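Local coordinates for protein ribonucleoside-diphosphate reductase subunit beta (Clostridium botulinum, PDB 6ZJK) that probably supplies the radical that ribonucleotide reductase needs to turn ribonucleotides into deoxyribonucleotides, using an iron centre held within a largely helical subunit, at residues N79-Q84 with G222-T227; S128-Q133 with V243-I248; S39-N44 with K250-E255; M23-I28 with I117-T122. All coordinates share one frame; numbering follows the deposited sequence.

Contact 1. Residues N79-Q84 with G222-T227; sequences NEDIKQ and GKMTAT
D81, on the short helix 79-84, holds the first turn of helix 225-255 through its carboxylate. M224 occupies the N-cap position of that long helix, but it is the acid from the other segment that accepts the amide hydrogens at the helix start. D81 OD1 takes A226 N at 3.0 Å, from the syn side and a little out of the carboxylate plane. D81 OD2 has two donors, both from T227: the backbone N at 2.7 Å, tilted 31° from the carboxylate plane, and OG1, also at 2.7 Å and nearly along the C-O axis. Three bonds therefore fix the rotation of the group, and the helix start would probably stabilise its negative charge. With D81 CG anti to its own carbonyl carbon (chi1 -65°), the carboxylate reaches out to the turn. M224 completes the tight part: its chain is bent at chi2 and chi3, bringing CE back to 3.8 Å from D81 CB, and both residues are buried.

The other end is looser. Q84 is partly exposed, and G222 is exposed where it closes a Schellman motif after the preceding helix. K223 runs away from the contact to a salt bridge with E92. Here the extended Q84 side chain offers its amide to the loop backbone. M224 N reaches Q84 OE1 at 3.2 Å from well above the carbonyl plane, while Q84 NE2 donates to G222 O at 2.8 Å, nearly in line with that carbonyl.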
loop_
_atom_site.group_PDB
_atom_site.type_symbol
_atom_site.label_atom_id
_atom_site.label_comp_id
_atom_site.label_asym_id
_atom_site.label_seq_id
_atom_site.Cartn_x
_atom_site.Cartn_y
_atom_site.Cartn_z
ATOM N N ASN A 79 11.690 -26.271 6.360
ATOM C CA ASN A 79 11.786 -27.722 6.443
ATOM C C ASN A 79 12.276 -28.173 7.812
ATOM O O ASN A 79 11.800 -29.186 8.333
ATOM C CB ASN A 79 12.703 -28.250 5.344
ATOM C CG ASN A 79 12.003 -28.366 4.000
ATOM O OD1 ASN A 79 10.858 -27.931 3.828
ATOM N ND2 ASN A 79 12.699 -28.946 3.029
ATOM N N GLU A 80 13.206 -27.428 8.423
ATOM C CA GLU A 80 13.709 -27.822 9.738
ATOM C C GLU A 80 12.678 -27.561 10.830
ATOM O O GLU A 80 12.557 -28.351 11.775
ATOM C CB GLU A 80 15.016 -27.086 10.062
ATOM C CG GLU A 80 16.233 -27.592 9.299
ATOM C CD GLU A 80 16.424 -29.095 9.450
ATOM O OE1 GLU A 80 16.551 -29.567 10.606
ATOM O OE2 GLU A 80 16.435 -29.806 8.421
ATOM N N ASP A 81 11.897 -26.486 10.697
ATOM C CA ASP A 81 10.873 -26.188 11.691
ATOM C C ASP A 81 9.714 -27.186 11.646
ATOM O O ASP A 81 9.084 -27.444 12.682
ATOM C CB ASP A 81 10.331 -24.771 11.488
ATOM C CG ASP A 81 11.400 -23.683 11.728
ATOM O OD1 ASP A 81 12.615 -23.977 11.599
ATOM O OD2 ASP A 81 11.019 -22.550 12.112
ATOM N N ILE A 82 9.429 -27.776 10.480
ATOM C CA ILE A 82 8.387 -28.804 10.416
ATOM C C ILE A 82 8.731 -29.972 11.331
ATOM O O ILE A 82 7.882 -30.467 12.082
ATOM C CB ILE A 82 8.194 -29.267 8.962
ATOM C CG1 ILE A 82 7.727 -28.092 8.083
ATOM C CG2 ILE A 82 7.204 -30.394 8.922
ATOM C CD1 ILE A 82 7.620 -28.422 6.608
ATOM N N LYS A 83 9.998 -30.387 11.331
ATOM C CA LYS A 83 10.307 -31.542 12.168
ATOM C C LYS A 83 10.334 -31.161 13.646
ATOM O O LYS A 83 9.862 -31.921 14.499
ATOM C CB LYS A 83 11.668 -32.116 11.770
ATOM C CG LYS A 83 12.020 -32.063 10.272
ATOM C CD LYS A 83 12.889 -33.269 9.895
ATOM C CE LYS A 83 14.030 -32.920 8.942
ATOM N NZ LYS A 83 14.697 -34.099 8.324
ATOM N N GLN A 84 10.675 -29.924 14.013
ATOM C CA GLN A 84 10.852 -29.554 15.416
ATOM C C GLN A 84 9.553 -29.155 16.107
ATOM O O GLN A 84 9.466 -29.248 17.339
ATOM C CB GLN A 84 11.840 -28.396 15.515
ATOM C CG GLN A 84 13.140 -28.687 14.817
ATOM C CD GLN A 84 14.163 -27.604 15.022
ATOM O OE1 GLN A 84 14.017 -26.485 14.519
ATOM N NE2 GLN A 84 15.226 -27.935 15.748
ATOM N N GLY A 222 18.215 -23.532 19.374
ATOM C CA GLY A 222 18.102 -24.515 18.314
ATOM C C GLY A 222 16.687 -24.911 17.926
ATOM O O GLY A 222 16.519 -25.881 17.176
ATOM N N LYS A 223 15.670 -24.206 18.416
ATOM C CA LYS A 223 14.270 -24.528 18.165
ATOM C C LYS A 223 13.653 -23.465 17.256
ATOM O O LYS A 223 13.793 -22.264 17.514
ATOM C CB LYS A 223 13.507 -24.638 19.496
ATOM C CG LYS A 223 14.007 -25.778 20.425
ATOM C CD LYS A 223 13.501 -25.662 21.892
ATOM C CE LYS A 223 14.004 -26.826 22.770
ATOM N NZ LYS A 223 13.854 -26.618 24.253
ATOM N N MET A 224 12.964 -23.910 16.194
ATOM C CA MET A 224 12.258 -23.023 15.259
ATOM C C MET A 224 13.183 -21.968 14.658
ATOM O O MET A 224 12.881 -20.777 14.678
ATOM C CB MET A 224 11.052 -22.345 15.922
ATOM C CG MET A 224 10.111 -23.329 16.617
ATOM S SD MET A 224 9.417 -24.638 15.561
ATOM C CE MET A 224 8.296 -23.695 14.501
ATOM N N THR A 225 14.317 -22.414 14.104
ATOM C CA THR A 225 15.325 -21.465 13.634
ATOM C C THR A 225 14.869 -20.710 12.387
ATOM O O THR A 225 15.160 -19.522 12.240
ATOM C CB THR A 225 16.634 -22.193 13.341
ATOM O OG1 THR A 225 16.331 -23.419 12.686
ATOM C CG2 THR A 225 17.346 -22.535 14.643
ATOM N N ALA A 226 14.159 -21.376 11.472
ATOM C CA ALA A 226 13.775 -20.678 10.246
ATOM C C ALA A 226 12.609 -19.729 10.480
ATOM O O ALA A 226 12.482 -18.727 9.771
ATOM C CB ALA A 226 13.429 -21.673 9.140
ATOM N N THR A 227 11.755 -20.023 11.462
ATOM C CA THR A 227 10.783 -19.036 11.913
ATOM C C THR A 227 11.498 -17.776 12.410
ATOM O O THR A 227 11.038 -16.651 12.174
ATOM C CB THR A 227 9.895 -19.685 12.983
ATOM O OG1 THR A 227 9.065 -20.688 12.359
ATOM C CG2 THR A 227 9.006 -18.685 13.683
#

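Contact 2. Residues S128-Q133 with V243-I248; sequences SLLNIQ and VLFQNI
L244 drops both of its methyls onto helix 124-151: CD1 meets L129 CD1 at 3.8 Å, and CD2 lies 3.5 Å from Q133 OE1. CG stands anti to the backbone N (chi1 176°), which carries the branch straight into the gap between the helices. That gap is wide. The axes of the two short segments come no nearer than 11.6 Å and run roughly antiparallel, 150° apart, so side chains alone bridge it, without a hydrogen bond across.

L130 uses one methyl, CD2, which touches L244 CD2 as well as F245 and I248. It comes to 3.9 Å from F245 CE1, approaching the ring obliquely, and to 4.1 Å from I248 CD1.

Q133 is the polar member. Extended throughout, it places OE1 at the edge of the F245 ring, close to the ring plane and 3.4 Å from CE1, with the amide turned nearly perpendicular (87°) to the ring. The oxygen is buried and has no hydrogen-bonding partner in the model; the ring-edge C-H may offset this a little. The same side chain lies about 4 Å from a bound iron(III) ion, so the patch borders the metal centre: E137 is one turn further along the first helix, and H241 precedes the second segment by two residues.

Both helices belong to the ferritin-like bundle that carries the iron ligands. Helix 190-220 covers F245 through I197 and N200 and touches Q133 through E204, helix 90-118 packs on L130 and Q133, and N131 and I132 of helix 124-151 meet the second subunit.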
loop_
_atom_site.group_PDB
_atom_site.type_symbol
_atom_site.label_atom_id
_atom_site.label_comp_id
_atom_site.label_asym_id
_atom_site.label_seq_id
_atom_site.Cartn_x
_atom_site.Cartn_y
_atom_site.Cartn_z
ATOM N N SER A 128 3.577 8.558 0.105
ATOM C CA SER A 128 4.208 7.441 -0.584
ATOM C C SER A 128 4.841 6.476 0.405
ATOM O O SER A 128 4.690 5.259 0.283
ATOM C CB SER A 128 5.251 7.938 -1.567
ATOM O OG SER A 128 4.613 8.655 -2.599
ATOM N N LEU A 129 5.554 6.969 1.389
ATOM C CA LEU A 129 6.220 6.088 2.325
ATOM C C LEU A 129 5.252 5.321 3.189
ATOM O O LEU A 129 5.464 4.221 3.479
ATOM C CB LEU A 129 7.266 6.814 3.151
ATOM C CG LEU A 129 8.441 7.559 2.526
ATOM C CD1 LEU A 129 9.155 8.462 3.487
ATOM C CD2 LEU A 129 9.419 6.706 1.816
ATOM N N LEU A 130 4.187 5.946 3.606
ATOM C CA LEU A 130 3.204 5.216 4.402
ATOM C C LEU A 130 2.517 4.125 3.589
ATOM O O LEU A 130 2.149 3.079 4.150
ATOM C CB LEU A 130 2.162 6.174 4.989
ATOM C CG LEU A 130 2.639 7.169 6.061
ATOM C CD1 LEU A 130 1.588 8.240 6.256
ATOM C CD2 LEU A 130 2.901 6.466 7.384
ATOM N N ASN A 131 2.317 4.351 2.283
ATOM C CA ASN A 131 1.750 3.314 1.416
ATOM C C ASN A 131 2.713 2.140 1.270
ATOM O O ASN A 131 2.288 0.982 1.234
ATOM C CB ASN A 131 1.445 3.881 0.022
ATOM C CG ASN A 131 0.225 4.774 -0.011
ATOM O OD1 ASN A 131 -0.646 4.699 0.848
ATOM N ND2 ASN A 131 0.135 5.601 -1.048
ATOM N N ILE A 132 3.992 2.402 1.217
ATOM C CA ILE A 132 4.927 1.329 1.157
ATOM C C ILE A 132 4.888 0.572 2.496
ATOM O O ILE A 132 5.006 -0.601 2.543
ATOM C CB ILE A 132 6.325 1.823 0.919
ATOM C CG1 ILE A 132 6.424 2.575 -0.401
ATOM C CG2 ILE A 132 7.299 0.702 0.893
ATOM C CD1 ILE A 132 7.781 3.162 -0.681
ATOM N N GLN A 133 4.707 1.301 3.580
ATOM C CA GLN A 133 4.644 0.702 4.875
ATOM C C GLN A 133 3.464 -0.225 4.906
ATOM O O GLN A 133 3.610 -1.304 5.314
ATOM C CB GLN A 133 4.532 1.730 5.988
ATOM C CG GLN A 133 4.584 1.182 7.382
ATOM C CD GLN A 133 4.466 2.209 8.486
ATOM O OE1 GLN A 133 4.547 3.402 8.295
ATOM N NE2 GLN A 133 4.276 1.715 9.674
ATOM N N VAL A 243 11.882 4.778 12.340
ATOM C CA VAL A 243 12.465 6.005 11.917
ATOM C C VAL A 243 11.518 6.868 11.130
ATOM O O VAL A 243 11.566 8.033 11.223
ATOM C CB VAL A 243 13.707 5.809 11.133
ATOM C CG1 VAL A 243 14.289 7.147 10.844
ATOM C CG2 VAL A 243 14.688 5.014 11.926
ATOM N N LEU A 244 10.641 6.272 10.359
ATOM C CA LEU A 244 9.627 7.047 9.641
ATOM C C LEU A 244 8.743 7.817 10.615
ATOM O O LEU A 244 8.590 9.040 10.498
ATOM C CB LEU A 244 8.786 6.133 8.739
ATOM C CG LEU A 244 7.591 6.707 7.955
ATOM C CD1 LEU A 244 8.028 7.871 7.081
ATOM C CD2 LEU A 244 6.951 5.647 7.093
ATOM N N PHE A 245 8.199 7.127 11.604
ATOM C CA PHE A 245 7.359 7.776 12.595
ATOM C C PHE A 245 8.142 8.774 13.478
ATOM O O PHE A 245 7.645 9.752 13.842
ATOM C CB PHE A 245 6.490 6.795 13.382
ATOM C CG PHE A 245 5.186 6.476 12.701
ATOM C CD1 PHE A 245 5.150 5.680 11.638
ATOM C CD2 PHE A 245 4.026 7.035 13.101
ATOM C CE1 PHE A 245 3.994 5.426 10.997
ATOM C CE2 PHE A 245 2.858 6.783 12.453
ATOM C CZ PHE A 245 2.848 5.976 11.406
ATOM N N GLN A 246 9.379 8.498 13.773
ATOM C CA GLN A 246 10.212 9.469 14.493
ATOM C C GLN A 246 10.273 10.804 13.741
ATOM O O GLN A 246 10.117 11.881 14.333
ATOM C CB GLN A 246 11.618 8.883 14.700
ATOM C CG GLN A 246 11.701 7.823 15.826
ATOM C CD GLN A 246 13.046 7.077 15.900
ATOM O OE1 GLN A 246 13.974 7.363 15.129
ATOM N NE2 GLN A 246 13.158 6.127 16.861
ATOM N N ASN A 247 10.497 10.743 12.429
ATOM C CA ASN A 247 10.585 11.954 11.619
ATOM C C ASN A 247 9.232 12.619 11.414
ATOM O O ASN A 247 9.136 13.853 11.428
ATOM C CB ASN A 247 11.220 11.621 10.283
ATOM C CG ASN A 247 12.708 11.612 10.377
ATOM O OD1 ASN A 247 13.330 12.644 10.189
ATOM N ND2 ASN A 247 13.293 10.467 10.643
ATOM N N ILE A 248 8.170 11.835 11.236
ATOM C CA ILE A 248 6.847 12.437 11.109
ATOM C C ILE A 248 6.511 13.233 12.365
ATOM O O ILE A 248 6.027 14.369 12.283
ATOM C CB ILE A 248 5.776 11.364 10.807
ATOM C CG1 ILE A 248 5.940 10.788 9.390
ATOM C CG2 ILE A 248 4.393 11.961 10.919
ATOM C CD1 ILE A 248 4.891 9.654 9.046
#

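Contact 3. Residues S39-N44 with K250-E255; sequences SMINGN and KELKNE
M40 packs into the side of helix 225-255, pinning the irregular N-terminal segment onto the ferritin-like helical bundle. It loses the most surface here, and its shape explains why. CG is anti to the backbone N (chi1 -164°), then the chain bends at chi2 and again at chi3, so that CG and CE reach two neighbouring residues of the helix. M40 CG rests 3.7 Å from L252 CD2, and CE ends over the stem of E251, 3.6 Å from its CB. The carboxylate of E251 heads elsewhere, to W58.

The L252 side chain crosses that of M40 at about a right angle and meets it through CD2; I41 CG1 touches the same methyl at 4.2 Å. L252 also packs on L194 of helix 190-220, the helix that I41 touches through I190.

E255 supplies the polar grip. Its chain is extended beyond CG, and OE1 accepts M40 N at 3.0 Å on the syn lone pair, almost straight at 171°. A water also donates to OE1 and accepts from I41 N, so this one oxygen gathers two consecutive amides, the second through the water. The bend of the loop is held from within as well: S39 OG donates to I41 O at 2.8 Å, lying 40° above that carbonyl plane.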
loop_
_atom_site.group_PDB
_atom_site.type_symbol
_atom_site.label_atom_id
_atom_site.label_comp_id
_atom_site.label_asym_id
_atom_site.label_seq_id
_atom_site.Cartn_x
_atom_site.Cartn_y
_atom_site.Cartn_z
ATOM N N SER A 39 3.398 21.688 3.801
ATOM C CA SER A 39 3.463 21.260 5.197
ATOM C C SER A 39 2.968 19.821 5.309
ATOM O O SER A 39 2.424 19.254 4.358
ATOM C CB SER A 39 2.647 22.181 6.107
ATOM O OG SER A 39 1.301 22.222 5.664
ATOM N N MET A 40 3.125 19.244 6.497
ATOM C CA MET A 40 2.737 17.868 6.816
ATOM C C MET A 40 1.249 17.660 6.818
ATOM O O MET A 40 0.765 16.724 6.319
ATOM C CB MET A 40 3.346 17.389 8.129
ATOM C CG MET A 40 3.329 15.893 8.359
ATOM S SD MET A 40 4.362 14.917 7.337
ATOM C CE MET A 40 5.955 15.353 7.896
ATOM N N ILE A 41 0.554 18.553 7.444
ATOM C CA ILE A 41 -0.868 18.558 7.449
ATOM C C ILE A 41 -1.331 19.959 7.092
ATOM O O ILE A 41 -0.589 20.886 7.172
ATOM C CB ILE A 41 -1.479 18.093 8.775
ATOM C CG1 ILE A 41 -0.980 18.913 9.930
ATOM C CG2 ILE A 41 -1.183 16.636 9.010
ATOM C CD1 ILE A 41 -1.875 18.855 11.120
ATOM N N ASN A 42 -2.574 20.083 6.709
ATOM C CA ASN A 42 -3.198 21.322 6.319
ATOM C C ASN A 42 -2.512 22.080 5.162
ATOM O O ASN A 42 -2.737 23.201 5.003
ATOM C CB ASN A 42 -3.437 22.264 7.510
ATOM C CG ASN A 42 -4.385 21.716 8.561
ATOM O OD1 ASN A 42 -5.450 21.266 8.278
ATOM N ND2 ASN A 42 -3.983 21.810 9.781
ATOM N N GLY A 43 -1.730 21.441 4.333
ATOM C CA GLY A 43 -1.060 22.135 3.255
ATOM C C GLY A 43 -1.872 22.145 1.961
ATOM O O GLY A 43 -2.739 21.297 1.747
ATOM N N ASN A 44 -1.581 23.123 1.101
ATOM C CA ASN A 44 -2.277 23.279 -0.183
ATOM C C ASN A 44 -1.546 22.445 -1.231
ATOM O O ASN A 44 -0.760 22.953 -2.033
ATOM C CB ASN A 44 -2.326 24.755 -0.588
ATOM C CG ASN A 44 -3.162 25.004 -1.846
ATOM O OD1 ASN A 44 -4.079 24.249 -2.154
ATOM N ND2 ASN A 44 -2.834 26.065 -2.579
ATOM N N LYS A 250 8.620 14.589 14.525
ATOM C CA LYS A 250 9.525 15.728 14.635
ATOM C C LYS A 250 9.043 16.903 13.777
ATOM O O LYS A 250 9.130 18.065 14.197
ATOM C CB LYS A 250 10.935 15.298 14.205
ATOM C CG LYS A 250 11.969 16.429 14.139
ATOM C CD LYS A 250 13.389 15.892 13.885
ATOM C CE LYS A 250 14.401 17.043 13.596
ATOM N NZ LYS A 250 15.420 16.845 12.451
ATOM N N GLU A 251 8.580 16.611 12.559
ATOM C CA GLU A 251 8.099 17.683 11.691
ATOM C C GLU A 251 6.760 18.229 12.176
ATOM O O GLU A 251 6.536 19.444 12.143
ATOM C CB GLU A 251 7.986 17.206 10.240
ATOM C CG GLU A 251 9.252 16.609 9.599
ATOM C CD GLU A 251 10.429 17.582 9.486
ATOM O OE1 GLU A 251 10.279 18.778 9.824
ATOM O OE2 GLU A 251 11.520 17.140 9.056
ATOM N N LEU A 252 5.875 17.362 12.678
ATOM C CA LEU A 252 4.593 17.837 13.197
ATOM C C LEU A 252 4.779 18.789 14.368
ATOM O O LEU A 252 4.018 19.754 14.513
ATOM C CB LEU A 252 3.713 16.665 13.624
ATOM C CG LEU A 252 3.046 15.858 12.503
ATOM C CD1 LEU A 252 2.381 14.597 13.070
ATOM C CD2 LEU A 252 2.036 16.712 11.749
ATOM N N LYS A 253 5.748 18.501 15.250
ATOM C CA LYS A 253 6.100 19.356 16.378
ATOM C C LYS A 253 6.559 20.731 15.903
ATOM O O LYS A 253 6.209 21.749 16.508
ATOM C CB LYS A 253 7.194 18.722 17.234
ATOM C CG LYS A 253 7.489 19.562 18.472
ATOM C CD LYS A 253 8.238 18.812 19.568
ATOM C CE LYS A 253 9.097 19.791 20.387
ATOM N NZ LYS A 253 8.322 20.489 21.447
ATOM N N ASN A 254 7.446 20.712 14.909
ATOM C CA ASN A 254 8.028 21.965 14.432
ATOM C C ASN A 254 6.983 22.870 13.780
ATOM O O ASN A 254 7.012 24.092 13.976
ATOM C CB ASN A 254 9.165 21.680 13.450
ATOM C CG ASN A 254 9.789 22.957 12.905
ATOM O OD1 ASN A 254 9.937 23.135 11.693
ATOM N ND2 ASN A 254 10.148 23.855 13.802
ATOM N N GLU A 255 6.024 22.289 13.043
ATOM C CA GLU A 255 5.052 23.050 12.262
ATOM C C GLU A 255 3.738 23.318 13.005
ATOM O O GLU A 255 2.868 24.010 12.458
ATOM C CB GLU A 255 4.748 22.322 10.943
ATOM C CG GLU A 255 5.958 22.095 10.006
ATOM C CD GLU A 255 5.641 21.116 8.854
ATOM O OE1 GLU A 255 4.493 20.629 8.774
ATOM O OE2 GLU A 255 6.537 20.823 8.022
HETATM O O HOH W 1 2.056 20.544 9.422
#

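Contact 4. Residues M23-I28 with I117-T122; sequences MLKKMI and ISRYIT
S118 meets K26 through its carbonyl: S118 O is 3.4 Å from K26 CE, the lysine chain lying across the turn. R119 O lies against the same lysine nearer its root, 3.2 Å from K26 CG, a carbon-oxygen contact and not a hydrogen bond. The R119 side chain crosses K25 at a slant, bringing two positive groups together; the modelled spacing there is too tight to trust in detail. The crowding lies at the subunit interface, where K25 NZ has a weak hydrogen bond to N185 of the second subunit.

S118 to I121 form a type I beta turn, which takes the chain out of helix 90-118 and on toward helix 124-151 of the ferritin-like bundle. Y120, in the turn, sets the CD2-CE2 side of its ring against the irregular 23-25 backbone: CE2 lies 3.6 Å from K25 N, and CD2 is 4.1 Å from M23 CB. F184 stacks edge-to-face with this ring.

At I121 the carbonyl O comes 3.0 Å from K26 CE. With bends at chi3 and chi4, K26 sends its ammonium on to a salt bridge with E112 of the second subunit. T122 then turns its hydroxyl to S39 O and G43 N.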
loop_
_atom_site.group_PDB
_atom_site.type_symbol
_atom_site.label_atom_id
_atom_site.label_comp_id
_atom_site.label_asym_id
_atom_site.label_seq_id
_atom_site.Cartn_x
_atom_site.Cartn_y
_atom_site.Cartn_z
ATOM N N MET A 23 -10.148 18.047 11.906
ATOM C CA MET A 23 -9.495 17.815 10.621
ATOM C C MET A 23 -10.375 17.522 9.420
ATOM O O MET A 23 -11.458 17.050 9.530
ATOM C CB MET A 23 -8.368 16.802 10.777
ATOM C CG MET A 23 -7.305 17.227 11.771
ATOM S SD MET A 23 -6.140 16.008 12.367
ATOM C CE MET A 23 -5.032 15.870 11.028
ATOM N N LEU A 24 -9.826 17.770 8.253
ATOM C CA LEU A 24 -10.574 17.523 7.047
ATOM C C LEU A 24 -9.761 16.765 6.026
ATOM O O LEU A 24 -8.674 17.168 5.680
ATOM C CB LEU A 24 -10.961 18.872 6.456
ATOM C CG LEU A 24 -11.805 19.874 7.276
ATOM C CD1 LEU A 24 -12.529 20.842 6.344
ATOM C CD2 LEU A 24 -12.794 19.255 8.248
ATOM N N LYS A 25 -10.407 15.757 5.480
ATOM C CA LYS A 25 -9.927 14.832 4.497
ATOM C C LYS A 25 -9.469 15.517 3.238
ATOM O O LYS A 25 -10.018 16.478 2.791
ATOM C CB LYS A 25 -10.929 13.710 4.211
ATOM C CG LYS A 25 -10.299 12.466 3.676
ATOM C CD LYS A 25 -11.258 11.311 3.570
ATOM C CE LYS A 25 -12.523 11.674 2.835
ATOM N NZ LYS A 25 -13.456 10.532 2.819
ATOM N N LYS A 26 -8.343 15.185 2.692
ATOM C CA LYS A 26 -7.962 15.742 1.464
ATOM C C LYS A 26 -8.783 15.298 0.248
ATOM O O LYS A 26 -9.435 14.276 0.267
ATOM C CB LYS A 26 -6.459 15.538 1.326
ATOM C CG LYS A 26 -5.908 14.156 1.181
ATOM C CD LYS A 26 -4.396 14.194 1.180
ATOM C CE LYS A 26 -3.784 12.954 1.786
ATOM N NZ LYS A 26 -2.946 12.158 0.885
ATOM N N MET A 27 -8.768 16.091 -0.824
ATOM C CA MET A 27 -9.382 15.692 -2.082
ATOM C C MET A 27 -8.559 14.616 -2.783
ATOM O O MET A 27 -7.411 14.329 -2.432
ATOM C CB MET A 27 -9.548 16.886 -3.022
ATOM C CG MET A 27 -10.515 17.929 -2.546
ATOM S SD MET A 27 -10.585 19.314 -3.686
ATOM C CE MET A 27 -9.474 20.432 -2.843
ATOM N N ILE A 28 -9.190 13.995 -3.780
ATOM C CA ILE A 28 -8.485 13.044 -4.632
ATOM C C ILE A 28 -7.446 13.779 -5.480
ATOM O O ILE A 28 -6.271 13.403 -5.517
ATOM C CB ILE A 28 -9.493 12.286 -5.516
ATOM C CG1 ILE A 28 -10.392 11.376 -4.676
ATOM C CG2 ILE A 28 -8.757 11.460 -6.544
ATOM C CD1 ILE A 28 -9.656 10.313 -3.884
ATOM N N ILE A 117 -4.521 7.364 8.340
ATOM C CA ILE A 117 -3.676 8.373 8.778
ATOM C C ILE A 117 -3.208 9.051 7.533
ATOM O O ILE A 117 -3.280 10.229 7.426
ATOM C CB ILE A 117 -2.536 7.773 9.546
ATOM C CG1 ILE A 117 -2.976 7.578 10.971
ATOM C CG2 ILE A 117 -1.331 8.656 9.496
ATOM C CD1 ILE A 117 -2.016 6.781 11.772
ATOM N N SER A 118 -2.736 8.263 6.598
ATOM C CA SER A 118 -2.231 8.760 5.347
ATOM C C SER A 118 -3.103 9.689 4.555
ATOM O O SER A 118 -2.634 10.548 3.929
ATOM C CB SER A 118 -1.859 7.602 4.491
ATOM O OG SER A 118 -1.196 8.025 3.377
ATOM N N ARG A 119 -4.399 9.601 4.673
ATOM C CA ARG A 119 -5.281 10.449 3.975
ATOM C C ARG A 119 -5.468 11.854 4.518
ATOM O O ARG A 119 -6.179 12.619 3.961
ATOM C CB ARG A 119 -6.583 9.691 3.751
ATOM C CG ARG A 119 -7.734 9.906 4.685
ATOM C CD ARG A 119 -8.966 9.100 4.240
ATOM N NE ARG A 119 -9.731 8.685 5.414
ATOM C CZ ARG A 119 -11.049 8.540 5.496
ATOM N NH1 ARG A 119 -11.848 8.779 4.482
ATOM N NH2 ARG A 119 -11.579 8.162 6.636
ATOM N N TYR A 120 -4.775 12.144 5.595
ATOM C CA TYR A 120 -4.809 13.457 6.194
ATOM C C TYR A 120 -3.451 14.094 6.027
ATOM O O TYR A 120 -3.285 15.204 6.293
ATOM C CB TYR A 120 -5.183 13.410 7.648
ATOM C CG TYR A 120 -6.610 13.092 7.864
ATOM C CD1 TYR A 120 -7.033 11.808 8.036
ATOM C CD2 TYR A 120 -7.535 14.055 7.879
ATOM C CE1 TYR A 120 -8.341 11.511 8.228
ATOM C CE2 TYR A 120 -8.841 13.753 8.060
ATOM C CZ TYR A 120 -9.217 12.473 8.237
ATOM O OH TYR A 120 -10.511 12.187 8.424
ATOM N N ILE A 121 -2.483 13.349 5.569
ATOM C CA ILE A 121 -1.166 13.849 5.358
ATOM C C ILE A 121 -1.041 14.627 4.025
ATOM O O ILE A 121 -1.272 14.093 3.000
ATOM C CB ILE A 121 -0.175 12.706 5.348
ATOM C CG1 ILE A 121 -0.096 12.066 6.725
ATOM C CG2 ILE A 121 1.165 13.190 4.915
ATOM C CD1 ILE A 121 0.602 12.856 7.786
ATOM N N THR A 122 -0.630 15.884 4.080
ATOM C CA THR A 122 -0.525 16.711 2.892
ATOM C C THR A 122 0.791 16.828 2.201
ATOM O O THR A 122 0.955 17.654 1.410
ATOM C CB THR A 122 -1.088 18.104 3.092
ATOM O OG1 THR A 122 -0.460 18.716 4.190
ATOM C CG2 THR A 122 -2.495 18.034 3.382
#

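Overall arrangement
From the N terminus, residues 23-28 open contact 4, 39-44 open contact 3 and 79-84 open contact 1. Contact 4 closes first, at 117-122, and so crosses both of the others. Contact 2 opens next, at 128-133, in series with contact 4. Helix 225-255 then closes three loops in turn: contact 1 at its start, contact 2 further along and contact 3 beyond that. Contacts 1 and 2 cross each other, and both fall within the span of contact 3. Contacts 2, 3 and 4 lie together on one side of the chain's centre, joined where the 39-44 loop meets the end of 117-122 and where that turn packs on helix 124-151; contact 1 lies on the opposite side, its centre about 46 Å from that of contact 3.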